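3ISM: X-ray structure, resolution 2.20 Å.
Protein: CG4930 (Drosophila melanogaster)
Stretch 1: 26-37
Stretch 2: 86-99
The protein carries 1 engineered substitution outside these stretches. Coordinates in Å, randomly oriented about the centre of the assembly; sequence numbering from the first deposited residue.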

# COMPACT_ATOMS: atom_id res chain seq x y z
N THR C 26 -38.63 -16.69 -11.62
CA THR C 26 -39.93 -16.13 -11.93
C THR C 26 -39.93 -14.61 -11.88
O THR C 26 -39.59 -14.00 -10.86
CB THR C 26 -40.96 -16.66 -10.93
OG1 THR C 26 -40.92 -18.09 -10.93
CG2 THR C 26 -42.36 -16.19 -11.29
N ILE C 27 -40.29 -13.98 -12.99
CA ILE C 27 -40.53 -12.56 -13.00
C ILE C 27 -41.99 -12.32 -13.38
O ILE C 27 -42.39 -12.53 -14.52
CB ILE C 27 -39.57 -11.81 -13.96
CG1 ILE C 27 -38.11 -11.99 -13.51
CG2 ILE C 27 -39.93 -10.32 -14.04
CD1 ILE C 27 -37.06 -11.42 -14.46
N GLY C 28 -42.80 -11.92 -12.39
CA GLY C 28 -44.22 -11.66 -12.63
C GLY C 28 -44.46 -10.33 -13.33
O GLY C 28 -43.59 -9.44 -13.33
N LEU C 29 -45.64 -10.19 -13.92
CA LEU C 29 -46.01 -8.96 -14.62
C LEU C 29 -46.57 -7.89 -13.68
O LEU C 29 -46.90 -6.79 -14.14
CB LEU C 29 -47.04 -9.26 -15.72
CG LEU C 29 -46.75 -10.40 -16.71
CD1 LEU C 29 -48.02 -10.78 -17.48
CD2 LEU C 29 -45.64 -10.04 -17.68
N VAL C 30 -46.68 -8.21 -12.39
CA VAL C 30 -47.25 -7.29 -11.40
C VAL C 30 -46.23 -6.21 -11.00
O VAL C 30 -46.49 -5.02 -11.17
CB VAL C 30 -47.83 -8.04 -10.15
CG1 VAL C 30 -48.27 -7.07 -9.07
CG2 VAL C 30 -49.00 -8.94 -10.55
N ASP C 31 -45.07 -6.64 -10.49
CA ASP C 31 -43.93 -5.74 -10.26
C ASP C 31 -42.64 -6.35 -10.81
O ASP C 31 -41.80 -6.83 -10.04
CB ASP C 31 -43.78 -5.41 -8.76
CG ASP C 31 -42.90 -4.17 -8.50
OD1 ASP C 31 -42.18 -3.70 -9.41
OD2 ASP C 31 -42.92 -3.68 -7.35
N PRO C 32 -42.47 -6.30 -12.14
CA PRO C 32 -41.38 -7.00 -12.85
C PRO C 32 -40.00 -6.59 -12.39
O PRO C 32 -39.15 -7.46 -12.16
CB PRO C 32 -41.57 -6.57 -14.31
CG PRO C 32 -42.98 -6.12 -14.40
CD PRO C 32 -43.32 -5.54 -13.07
N VAL C 33 -39.78 -5.29 -12.26
CA VAL C 33 -38.48 -4.75 -11.88
C VAL C 33 -38.09 -5.27 -10.50
O VAL C 33 -36.95 -5.69 -10.31
CB VAL C 33 -38.47 -3.21 -11.89
CG1 VAL C 33 -37.07 -2.66 -11.57
CG2 VAL C 33 -38.94 -2.68 -13.24
N LYS C 34 -39.03 -5.26 -9.56
CA LYS C 34 -38.77 -5.78 -8.20
C LYS C 34 -38.42 -7.27 -8.17
O LYS C 34 -37.44 -7.67 -7.54
CB LYS C 34 -39.93 -5.45 -7.25
CG LYS C 34 -40.01 -6.32 -5.99
CD LYS C 34 -41.31 -6.05 -5.21
CE LYS C 34 -41.56 -7.15 -4.18
NZ LYS C 34 -42.56 -6.72 -3.15
N ASP C 35 -39.22 -8.10 -8.85
CA ASP C 35 -38.90 -9.53 -9.02
C ASP C 35 -37.51 -9.73 -9.62
O ASP C 35 -36.75 -10.59 -9.17
CB ASP C 35 -39.94 -10.23 -9.90
CG ASP C 35 -41.32 -10.31 -9.25
OD1 ASP C 35 -41.44 -10.07 -8.02
OD2 ASP C 35 -42.28 -10.64 -9.97
N TYR C 36 -37.18 -8.92 -10.63
CA TYR C 36 -35.90 -8.97 -11.31
C TYR C 36 -34.75 -8.62 -10.35
O TYR C 36 -33.77 -9.35 -10.27
CB TYR C 36 -35.86 -8.05 -12.55
CG TYR C 36 -34.46 -7.91 -13.12
CD1 TYR C 36 -33.92 -8.89 -13.94
CD2 TYR C 36 -33.65 -6.81 -12.79
CE1 TYR C 36 -32.62 -8.78 -14.44
CE2 TYR C 36 -32.36 -6.69 -13.28
CZ TYR C 36 -31.85 -7.68 -14.11
OH TYR C 36 -30.57 -7.59 -14.59
N GLN C 37 -34.90 -7.51 -9.63
CA GLN C 37 -33.92 -7.04 -8.66
C GLN C 37 -33.68 -8.04 -7.52
O GLN C 37 -32.56 -8.12 -7.00
CB GLN C 37 -34.33 -5.67 -8.09
CG GLN C 37 -34.10 -4.49 -9.07
CD GLN C 37 -34.59 -3.14 -8.53
OE1 GLN C 37 -35.65 -3.04 -7.91
NE2 GLN C 37 -33.81 -2.09 -8.79
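Stretch 2, residues 86-99: EKASQLLEEYRGDA

Stretch 2 is helical throughout, a segment of a longer helix that begins before Glu86 and continues beyond Ala99. It lies alongside stretch 1, which opens as a loop and enters a helix at Pro32. The two helices run in nearly the same direction, with an angle of 24° between their N-to-C axes and a closest approach of 9.2 Å. The backbones come nearest at Val33 and Leu91, whose CA atoms are 5.0 Å apart, and the contact buries 569 Å² in total.

Thr26 stays clear of the helix, and the first contact is made by the buried Ile27, whose CG2 lies 4.5 Å from CD2 of Leu91. Gly28 does not touch stretch 2; the amide N of Gly28 instead donates a hydrogen bond to OD2 of Asp35 (2.8 Å), tying the loop back to the first turn of its own helix. At Leu29 the backbone provides the anchor: the extended side chain of Lys87, with chi2 to chi4 all t, carries NZ to within 2.8 Å of Leu29 O, to which it donates a hydrogen bond. The same side chain passes the next carbonyl, with Lys87 CE 3.5 Å from Val30 O.

Asp31 occupies the N-cap position, its CB directed away from stretch 2. Pro32, in contrast, points toward it and packs between two residues one turn apart: Pro32 CD is 4.2 Å from CD of Lys87, and Pro32 CB is 4.1 Å from CD2 of Leu91. Val33, where the CA atoms come nearest, points its CB sideways and sets its methyl groups against the helix. Val33 CG2 is 3.5 Å from the backbone N of Leu91 and 3.6 Å from CB of Gln90, while Val33 CG1 reaches within 4.3 Å of CB of Glu94.

Lys34 and Asp35 are out of reach, but Tyr36 makes the largest contribution, its side chain fitting as a knob into a hole formed by Leu91, Glu94, Tyr95 and Asp98. At the base of the side chain, Tyr36 CB packs 3.5 Å from Leu91 CD1; farther out, Tyr36 CE2 lies 3.5 Å from Glu94 CG and Tyr36 CZ lies 4.0 Å from Tyr95 CB. The phenol ends at Asp98, where Tyr36 OH donates a short hydrogen bond to Asp98 OD2 (2.7 Å) near the plane of the Tyr36 ring, so that a polar contact closes an otherwise largely carbon-lined pocket. The exposed Gln37 ends the stretch, its CA-to-CB bond sideways, and brings its NE2 to 3.3 Å from OE1 of Glu94.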

# COMPACT_ATOMS: atom_id res chain seq x y z
N GLU C 86 -44.61 1.04 -19.85
CA GLU C 86 -43.84 1.60 -18.75
C GLU C 86 -43.09 0.52 -17.96
O GLU C 86 -41.91 0.67 -17.64
CB GLU C 86 -44.74 2.43 -17.81
CG GLU C 86 -43.99 3.09 -16.65
CD GLU C 86 -42.78 3.90 -17.09
OE1 GLU C 86 -42.67 4.26 -18.28
OE2 GLU C 86 -41.94 4.23 -16.21
N LYS C 87 -43.77 -0.58 -17.67
CA LYS C 87 -43.14 -1.73 -17.01
C LYS C 87 -41.94 -2.27 -17.82
O LYS C 87 -40.87 -2.54 -17.26
CB LYS C 87 -44.18 -2.83 -16.76
CG LYS C 87 -45.09 -2.55 -15.58
CD LYS C 87 -46.16 -3.62 -15.43
CE LYS C 87 -47.01 -3.36 -14.19
NZ LYS C 87 -48.19 -4.25 -14.17
N ALA C 88 -42.12 -2.40 -19.13
CA ALA C 88 -41.06 -2.89 -20.01
C ALA C 88 -39.86 -1.96 -20.04
O ALA C 88 -38.72 -2.40 -19.98
CB ALA C 88 -41.59 -3.11 -21.40
N SER C 89 -40.13 -0.66 -20.12
CA SER C 89 -39.10 0.38 -20.12
C SER C 89 -38.22 0.32 -18.85
O SER C 89 -36.99 0.26 -18.93
CB SER C 89 -39.79 1.74 -20.26
OG SER C 89 -38.88 2.82 -20.17
N GLN C 90 -38.87 0.30 -17.69
CA GLN C 90 -38.17 0.21 -16.41
C GLN C 90 -37.36 -1.07 -16.24
O GLN C 90 -36.23 -1.02 -15.79
CB GLN C 90 -39.16 0.35 -15.26
CG GLN C 90 -39.80 1.73 -15.14
CD GLN C 90 -40.66 1.86 -13.90
OE1 GLN C 90 -40.40 1.23 -12.88
NE2 GLN C 90 -41.70 2.70 -13.99
N LEU C 91 -37.95 -2.22 -16.59
CA LEU C 91 -37.23 -3.50 -16.55
C LEU C 91 -36.06 -3.50 -17.55
O LEU C 91 -34.96 -3.93 -17.21
CB LEU C 91 -38.16 -4.70 -16.79
CG LEU C 91 -37.53 -6.12 -16.76
CD1 LEU C 91 -36.77 -6.37 -15.48
CD2 LEU C 91 -38.57 -7.21 -16.97
N LEU C 92 -36.30 -3.00 -18.76
CA LEU C 92 -35.24 -2.96 -19.77
C LEU C 92 -34.03 -2.15 -19.30
O LEU C 92 -32.89 -2.59 -19.44
CB LEU C 92 -35.77 -2.40 -21.10
CG LEU C 92 -34.84 -2.40 -22.32
CD1 LEU C 92 -34.37 -3.80 -22.62
CD2 LEU C 92 -35.58 -1.83 -23.53
N GLU C 93 -34.30 -0.97 -18.74
CA GLU C 93 -33.26 -0.12 -18.19
C GLU C 93 -32.45 -0.79 -17.07
O GLU C 93 -31.23 -0.79 -17.11
CB GLU C 93 -33.90 1.17 -17.67
CG GLU C 93 -32.90 2.24 -17.36
CD GLU C 93 -33.42 3.64 -17.67
OE1 GLU C 93 -34.67 3.86 -17.65
OE2 GLU C 93 -32.57 4.51 -17.92
N GLU C 94 -33.14 -1.35 -16.08
CA GLU C 94 -32.48 -2.09 -15.00
C GLU C 94 -31.69 -3.28 -15.54
O GLU C 94 -30.52 -3.47 -15.19
CB GLU C 94 -33.50 -2.56 -13.97
CG GLU C 94 -32.90 -3.23 -12.73
CD GLU C 94 -32.23 -2.26 -11.78
OE1 GLU C 94 -32.62 -1.08 -11.74
OE2 GLU C 94 -31.31 -2.69 -11.05
N TYR C 95 -32.32 -4.06 -16.41
CA TYR C 95 -31.65 -5.23 -16.97
C TYR C 95 -30.38 -4.84 -17.77
O TYR C 95 -29.31 -5.42 -17.54
CB TYR C 95 -32.60 -6.13 -17.76
CG TYR C 95 -31.91 -7.05 -18.74
CD1 TYR C 95 -30.86 -7.86 -18.33
CD2 TYR C 95 -32.29 -7.10 -20.07
CE1 TYR C 95 -30.20 -8.68 -19.23
CE2 TYR C 95 -31.65 -7.93 -20.97
CZ TYR C 95 -30.61 -8.72 -20.54
OH TYR C 95 -29.97 -9.56 -21.41
N ARG C 96 -30.50 -3.86 -18.66
CA ARG C 96 -29.35 -3.35 -19.42
C ARG C 96 -28.16 -2.90 -18.53
O ARG C 96 -27.00 -3.14 -18.86
CB ARG C 96 -29.77 -2.17 -20.31
CG ARG C 96 -28.66 -1.66 -21.22
CD ARG C 96 -29.13 -0.54 -22.11
NE ARG C 96 -28.18 -0.27 -23.19
CZ ARG C 96 -27.08 0.46 -23.05
NH1 ARG C 96 -26.79 1.02 -21.87
NH2 ARG C 96 -26.28 0.66 -24.08
N GLY C 97 -28.49 -2.24 -17.42
CA GLY C 97 -27.48 -1.76 -16.48
C GLY C 97 -26.65 -2.90 -15.93
O GLY C 97 -25.45 -2.77 -15.74
N ASP C 98 -27.30 -4.02 -15.66
CA ASP C 98 -26.60 -5.23 -15.23
C ASP C 98 -25.86 -5.90 -16.37
O ASP C 98 -24.72 -6.36 -16.19
CB ASP C 98 -27.58 -6.22 -14.58
CG ASP C 98 -28.06 -5.74 -13.24
OD1 ASP C 98 -27.28 -5.05 -12.55
OD2 ASP C 98 -29.20 -6.02 -12.86
N ALA C 99 -26.50 -5.99 -17.54
CA ALA C 99 -25.87 -6.62 -18.70
C ALA C 99 -24.53 -5.96 -19.08
O ALA C 99 -23.60 -6.66 -19.51
CB ALA C 99 -26.80 -6.63 -19.88